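Local coordinates for protein cyclohexadienyl dehydratase (PDB 5JOS) that probably catalyses the dehydration of prephenate to phenylpyruvate and of arogenate to phenylalanine, using a periplasmic solute-binding protein fold, at residues 93-96 / 97-101; 76-80 / 81-85. All blocks are in the same frame, centred on the assembly; numbering follows the deposited sequence.

Both interactions are local turns at helix ends in the same lobe, and they follow one another along the chain, their centres about 13 Å apart. Interaction 2 (76-80 / 81-85) ends helix 74-79 and is partly buried: L78 and F83 pack within, while backbone bonds close the turn. Interaction 1 (93-96 / 97-101) spans the whole of the short helix 94-97, from its N-cap to the turn behind it. It lies mostly at the surface, so main-chain bonds and lysine methylenes replace ring packing, and A100 is its buried member. The two meet where A100 CB touches L78 CD2 at 3.6 Å, setting the second turn against the first helix.

Interaction 1: 93-96 / 97-101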
ATOM      1  N   THR A  93       6.288   8.923   4.719  1.00 37.88           N
ATOM      2  CA  THR A  93       5.984   9.962   5.694  1.00 37.85           C
ATOM      3  C   THR A  93       7.084  11.036   5.652  1.00 41.26           C
ATOM      4  O   THR A  93       8.245  10.733   5.284  1.00 41.83           O
ATOM      5  CB  THR A  93       5.935   9.377   7.119  1.00 39.19           C
ATOM      6  OG1 THR A  93       7.214   8.871   7.482  1.00 38.01           O
ATOM      7  CG2 THR A  93       4.928   8.186   7.263  1.00 39.38           C
ATOM      8  N   PRO A  94       6.761  12.265   6.027  1.00 44.97           N
ATOM      9  CA  PRO A  94       7.766  13.302   6.094  1.00 46.01           C
ATOM     10  C   PRO A  94       8.930  12.876   6.987  1.00 48.00           C
ATOM     11  O   PRO A  94      10.075  13.065   6.637  1.00 48.52           O
ATOM     12  CB  PRO A  94       7.003  14.492   6.741  1.00 53.82           C
ATOM     13  CG  PRO A  94       5.546  14.219   6.444  1.00 50.40           C
ATOM     14  CD  PRO A  94       5.415  12.736   6.450  1.00 48.98           C
ATOM     15  N   GLU A  95       8.664  12.341   8.166  1.00 44.98           N
ATOM     16  CA  GLU A  95       9.775  11.907   9.003  1.00 49.95           C
ATOM     17  C   GLU A  95      10.699  10.934   8.269  1.00 46.36           C
ATOM     18  O   GLU A  95      11.935  10.976   8.451  1.00 43.57           O
ATOM     19  CB  GLU A  95       9.310  11.330  10.360  1.00 56.35           C
ATOM     20  CG  GLU A  95      10.179  10.200  10.979  1.00 66.92           C
ATOM     21  CD  GLU A  95       9.431   9.373  12.089  1.00 72.74           C
ATOM     22  OE1 GLU A  95       9.029   8.150  11.833  1.00 55.91           O
ATOM     23  OE2 GLU A  95       9.247   9.980  13.213  1.00 67.92           O
ATOM     24  N   ARG A  96      10.129  10.023   7.487  1.00 41.29           N
ATOM     25  CA  ARG A  96      10.942   9.037   6.812  1.00 39.89           C
ATOM     26  C   ARG A  96      11.678   9.647   5.609  1.00 43.56           C
ATOM     27  O   ARG A  96      12.786   9.256   5.314  1.00 43.93           O
ATOM     28  CB  ARG A  96      10.116   7.845   6.340  1.00 37.73           C
ATOM     29  CG  ARG A  96       9.745   6.919   7.513  1.00 42.63           C
ATOM     30  CD  ARG A  96       8.602   5.955   7.175  1.00 35.05           C
ATOM     31  NE  ARG A  96       8.270   5.129   8.312  1.00 34.37           N
ATOM     32  CZ  ARG A  96       7.186   4.369   8.431  1.00 37.11           C
ATOM     33  NH1 ARG A  96       6.347   4.251   7.414  1.00 34.00           N
ATOM     34  NH2 ARG A  96       6.956   3.673   9.568  1.00 42.42           N
ATOM     35  N   GLN A  97      11.056  10.570   4.902  1.00 44.90           N
ATOM     36  CA  GLN A  97      11.725  11.230   3.790  1.00 47.63           C
ATOM     37  C   GLN A  97      12.868  12.093   4.170  1.00 50.78           C
ATOM     38  O   GLN A  97      13.709  12.411   3.319  1.00 49.35           O
ATOM     39  CB  GLN A  97      10.797  12.180   3.111  1.00 49.37           C
ATOM     40  CG  GLN A  97       9.729  11.388   2.387  1.00 44.87           C
ATOM     41  CD  GLN A  97       8.596  12.326   1.987  1.00 50.43           C
ATOM     42  OE1 GLN A  97       7.879  12.887   2.864  1.00 56.64           O
ATOM     43  NE2 GLN A  97       8.367  12.450   0.681  1.00 51.72           N
ATOM     44  N   LYS A  98      12.897  12.552   5.411  1.00 50.23           N
ATOM     45  CA  LYS A  98      14.022  13.336   5.850  1.00 54.45           C
ATOM     46  C   LYS A  98      15.321  12.567   5.849  1.00 53.36           C
ATOM     47  O   LYS A  98      16.386  13.140   5.740  1.00 56.70           O
ATOM     48  CB  LYS A  98      13.778  13.865   7.267  1.00 61.04           C
ATOM     49  CG  LYS A  98      12.977  15.148   7.231  1.00 67.21           C
ATOM     50  CD  LYS A  98      12.439  15.535   8.597  1.00 75.30           C
ATOM     51  CE  LYS A  98      13.544  15.728   9.615  1.00 82.06           C
ATOM     52  NZ  LYS A  98      13.055  16.565  10.760  1.00 93.97           N
ATOM     53  N   LYS A  99      15.250  11.280   6.018  1.00 53.65           N
ATOM     54  CA  LYS A  99      16.443  10.512   6.222  1.00 60.74           C
ATOM     55  C   LYS A  99      16.594   9.473   5.155  1.00 58.30           C
ATOM     56  O   LYS A  99      17.512   8.682   5.288  1.00 54.59           O
ATOM     57  CB  LYS A  99      16.375   9.778   7.569  1.00 67.91           C
ATOM     58  CG  LYS A  99      16.079  10.678   8.795  1.00 81.83           C
ATOM     59  CD  LYS A  99      15.015   9.986   9.657  1.00 94.92           C
ATOM     60  CE  LYS A  99      14.437  10.842  10.783  1.00100.51           C
ATOM     61  NZ  LYS A  99      15.482  10.998  11.821  1.00113.20           N
ATOM     62  N   ALA A 100      15.700   9.429   4.159  1.00 49.43           N
ATOM     63  CA  ALA A 100      15.725   8.359   3.128  1.00 45.08           C
ATOM     64  C   ALA A 100      15.102   8.848   1.846  1.00 42.79           C
ATOM     65  O   ALA A 100      14.406   9.850   1.841  1.00 47.31           O
ATOM     66  CB  ALA A 100      14.989   7.142   3.601  1.00 46.52           C
ATOM     67  N   ASP A 101      15.432   8.223   0.735  1.00 41.54           N
ATOM     68  CA  ASP A 101      14.771   8.527  -0.508  1.00 42.22           C
ATOM     69  C   ASP A 101      13.676   7.416  -0.705  1.00 39.29           C
ATOM     70  O   ASP A 101      13.864   6.248  -0.395  1.00 42.16           O
ATOM     71  CB  ASP A 101      15.748   8.418  -1.687  1.00 46.99           C
ATOM     72  CG  ASP A 101      16.666   9.641  -1.903  1.00 54.88           C
ATOM     73  OD1 ASP A 101      16.251  10.767  -1.545  1.00 58.19           O
ATOM     74  OD2 ASP A 101      17.807   9.436  -2.464  1.00 55.45           O
TER
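T93 and Q97 define the single turn of helix 94-97: Q97 N donates to T93 O at 2.8 Å, a nearly straight bond (161° at the hydrogen). T93 also caps the turn with its side chain. Its OG1 sits between the backbone N and the carbonyl carbon (chi1 64°), and from there accepts from R96 N at 3.1 Å, giving a partner to an amide of the first turn. P94 suits the next place, because a proline has no N-H to satisfy and its fixed phi is already helical. E95 follows, where an acidic group probably suits the positive end of the helix dipole.

K98 N continues the pattern to P94 O at 3.1 Å. The next bond is tighter in span, from K99 N to R96 O only three residues back, with the donor well above the carbonyl plane; here the helix gives way to the loop that leads to strand 101-102. Beside it, the CB of A100, small enough for a buried place, rests on R96 O.

The side chain of K99 runs back over this turn. Its CB leans toward helix 74-79, where K99 meets M75 and Q79. K99 CG comes to 4.2 Å from E95 O, and a bend at chi2 carries K99 CD closer, 3.5 Å from that same oxygen. K99 CE is nearest, at 3.4 Å from E95 O, before a second bend (chi4 -71°) turns NZ off. K99 NZ then stands 6.5 Å from E95 OE2, too far for a salt bridge.

R96 leaves the turn in a different direction, its NH1 hydrogen-bonded to T91 O. The short helix is thus held by its main chain and its threonine cap, while opposite charges at E95 and K99 probably add only a weak, solvent-screened attraction.

Interaction 2: 76-80 / 81-85; sequences SDLQA and DKFDI
K82 and D77 join across the C-terminal end of helix 74-79, where two backbone bonds form a Schellman motif. K82 N reaches D77 O at 3.1 Å and nearly straight (168°), and D81 N reaches L78 O, also at 3.1 Å. D81 takes the left-handed backbone conformation (phi 58°) that reverses the chain, one an aspartate can adopt at some cost.

The apolar contacts centre on F83. Its CG sits in the crowded position between the backbone N and the carbonyl carbon (chi1 41°), which turns the ring back to the helix. There F83 CE1 meets L78 CD1 at 3.7 Å, the two side chains crossing at about a right angle, and F83 CE2 meets D77 CB at 3.6 Å. With the ring cut back to an alanine, L78 CD1 and the D77 methylene would probably face a gap that F83 had covered.

Among the charged groups, D77 OD2 bonds to T69 and T73, and K82 NZ stays 4.7 Å from D77 OD1, without contact. D81 OD1 forms a salt bridge with R26.

F83 also touches R26, so the turn leans on strand 24-29, while L78 faces M212 of strand 205-213 and the chain runs on into strand 85-86.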
ATOM      1  N   SER A  76      17.479   3.757  11.245  1.00 47.04           N
ATOM      2  CA  SER A  76      18.921   3.729  11.566  1.00 53.85           C
ATOM      3  C   SER A  76      19.601   2.555  10.867  1.00 49.61           C
ATOM      4  O   SER A  76      20.716   2.721  10.391  1.00 52.20           O
ATOM      5  CB  SER A  76      19.198   3.754  13.088  1.00 57.16           C
ATOM      6  OG  SER A  76      18.555   2.655  13.632  1.00 61.90           O
ATOM      7  N   ASP A  77      18.945   1.394  10.761  1.00 47.47           N
ATOM      8  CA  ASP A  77      19.474   0.299   9.946  1.00 46.86           C
ATOM      9  C   ASP A  77      19.717   0.737   8.514  1.00 47.82           C
ATOM     10  O   ASP A  77      20.776   0.501   7.921  1.00 48.69           O
ATOM     11  CB  ASP A  77      18.549  -0.911   9.922  1.00 46.07           C
ATOM     12  CG  ASP A  77      18.542  -1.630  11.228  1.00 48.74           C
ATOM     13  OD1 ASP A  77      19.363  -1.281  12.096  1.00 48.90           O
ATOM     14  OD2 ASP A  77      17.657  -2.464  11.443  1.00 53.39           O
ATOM     15  N   LEU A  78      18.746   1.432   7.953  1.00 49.96           N
ATOM     16  CA  LEU A  78      18.926   1.907   6.593  1.00 47.34           C
ATOM     17  C   LEU A  78      20.134   2.841   6.518  1.00 50.96           C
ATOM     18  O   LEU A  78      20.957   2.731   5.625  1.00 47.28           O
ATOM     19  CB  LEU A  78      17.685   2.646   6.117  1.00 48.94           C
ATOM     20  CG  LEU A  78      17.785   3.204   4.677  1.00 49.12           C
ATOM     21  CD1 LEU A  78      17.940   2.057   3.713  1.00 48.20           C
ATOM     22  CD2 LEU A  78      16.606   4.029   4.235  1.00 51.38           C
ATOM     23  N   GLN A  79      20.261   3.780   7.454  1.00 50.91           N
ATOM     24  CA  GLN A  79      21.380   4.708   7.362  1.00 54.74           C
ATOM     25  C   GLN A  79      22.758   4.083   7.592  1.00 54.27           C
ATOM     26  O   GLN A  79      23.754   4.651   7.148  1.00 60.66           O
ATOM     27  CB  GLN A  79      21.219   5.823   8.355  1.00 63.22           C
ATOM     28  CG  GLN A  79      20.243   6.853   7.862  1.00 68.31           C
ATOM     29  CD  GLN A  79      19.898   7.808   8.972  1.00 78.55           C
ATOM     30  OE1 GLN A  79      18.895   7.623   9.647  1.00 86.21           O
ATOM     31  NE2 GLN A  79      20.764   8.786   9.219  1.00 79.39           N
ATOM     32  N   ALA A  80      22.793   3.004   8.377  1.00 50.37           N
ATOM     33  CA  ALA A  80      23.964   2.265   8.689  1.00 51.03           C
ATOM     34  C   ALA A  80      24.211   1.161   7.644  1.00 50.67           C
ATOM     35  O   ALA A  80      25.036   0.294   7.852  1.00 52.81           O
ATOM     36  CB  ALA A  80      23.851   1.648  10.058  1.00 49.70           C
ATOM     37  N   ASP A  81      23.560   1.241   6.507  1.00 49.68           N
ATOM     38  CA  ASP A  81      23.858   0.381   5.370  1.00 50.17           C
ATOM     39  C   ASP A  81      23.717  -1.169   5.705  1.00 50.92           C
ATOM     40  O   ASP A  81      24.501  -2.016   5.211  1.00 53.41           O
ATOM     41  CB  ASP A  81      25.272   0.774   4.838  1.00 55.61           C
ATOM     42  CG  ASP A  81      25.609   0.128   3.532  1.00 56.89           C
ATOM     43  OD1 ASP A  81      24.707  -0.189   2.698  1.00 58.21           O
ATOM     44  OD2 ASP A  81      26.798  -0.124   3.367  1.00 64.26           O
ATOM     45  N   LYS A  82      22.729  -1.520   6.527  1.00 51.63           N
ATOM     46  CA  LYS A  82      22.335  -2.920   6.796  1.00 49.72           C
ATOM     47  C   LYS A  82      21.697  -3.596   5.601  1.00 46.84           C
ATOM     48  O   LYS A  82      21.592  -4.790   5.555  1.00 46.94           O
ATOM     49  CB  LYS A  82      21.332  -2.976   7.957  1.00 55.62           C
ATOM     50  CG  LYS A  82      21.886  -3.291   9.328  1.00 64.83           C
ATOM     51  CD  LYS A  82      23.016  -2.346   9.640  1.00 72.78           C
ATOM     52  CE  LYS A  82      24.080  -2.988  10.529  1.00 85.05           C
ATOM     53  NZ  LYS A  82      23.532  -3.335  11.867  1.00 90.08           N
ATOM     54  N   PHE A  83      21.127  -2.838   4.681  1.00 43.66           N
ATOM     55  CA  PHE A  83      20.448  -3.404   3.525  1.00 42.18           C
ATOM     56  C   PHE A  83      20.380  -2.338   2.468  1.00 40.69           C
ATOM     57  O   PHE A  83      20.651  -1.195   2.767  1.00 37.86           O
ATOM     58  CB  PHE A  83      19.057  -3.970   3.862  1.00 42.30           C
ATOM     59  CG  PHE A  83      18.245  -3.101   4.815  1.00 42.04           C
ATOM     60  CD1 PHE A  83      17.661  -1.951   4.368  1.00 41.26           C
ATOM     61  CD2 PHE A  83      18.143  -3.439   6.144  1.00 41.30           C
ATOM     62  CE1 PHE A  83      16.899  -1.163   5.234  1.00 44.01           C
ATOM     63  CE2 PHE A  83      17.379  -2.690   7.015  1.00 45.28           C
ATOM     64  CZ  PHE A  83      16.774  -1.541   6.561  1.00 41.98           C
ATOM     65  N   ASP A  84      20.027  -2.694   1.247  1.00 39.22           N
ATOM     66  CA  ASP A  84      20.099  -1.743   0.133  1.00 39.74           C
ATOM     67  C   ASP A  84      18.787  -1.016  -0.063  1.00 40.44           C
ATOM     68  O   ASP A  84      18.733   0.080  -0.625  1.00 37.77           O
ATOM     69  CB  ASP A  84      20.392  -2.526  -1.141  1.00 45.77           C
ATOM     70  CG  ASP A  84      21.746  -3.269  -1.080  1.00 47.21           C
ATOM     71  OD1 ASP A  84      22.735  -2.592  -0.827  1.00 44.72           O
ATOM     72  OD2 ASP A  84      21.792  -4.504  -1.188  1.00 45.79           O
ATOM     73  N   ILE A  85      17.691  -1.640   0.385  1.00 38.26           N
ATOM     74  CA  ILE A  85      16.393  -1.095   0.143  1.00 34.96           C
ATOM     75  C   ILE A  85      15.459  -1.749   1.161  1.00 34.93           C
ATOM     76  O   ILE A  85      15.586  -2.976   1.518  1.00 33.07           O
ATOM     77  CB  ILE A  85      15.962  -1.383  -1.270  1.00 35.56           C
ATOM     78  CG1 ILE A  85      14.592  -0.792  -1.604  1.00 33.45           C
ATOM     79  CG2 ILE A  85      15.873  -2.886  -1.516  1.00 38.20           C
ATOM     80  CD1 ILE A  85      14.310  -0.779  -3.134  1.00 30.93           C
TER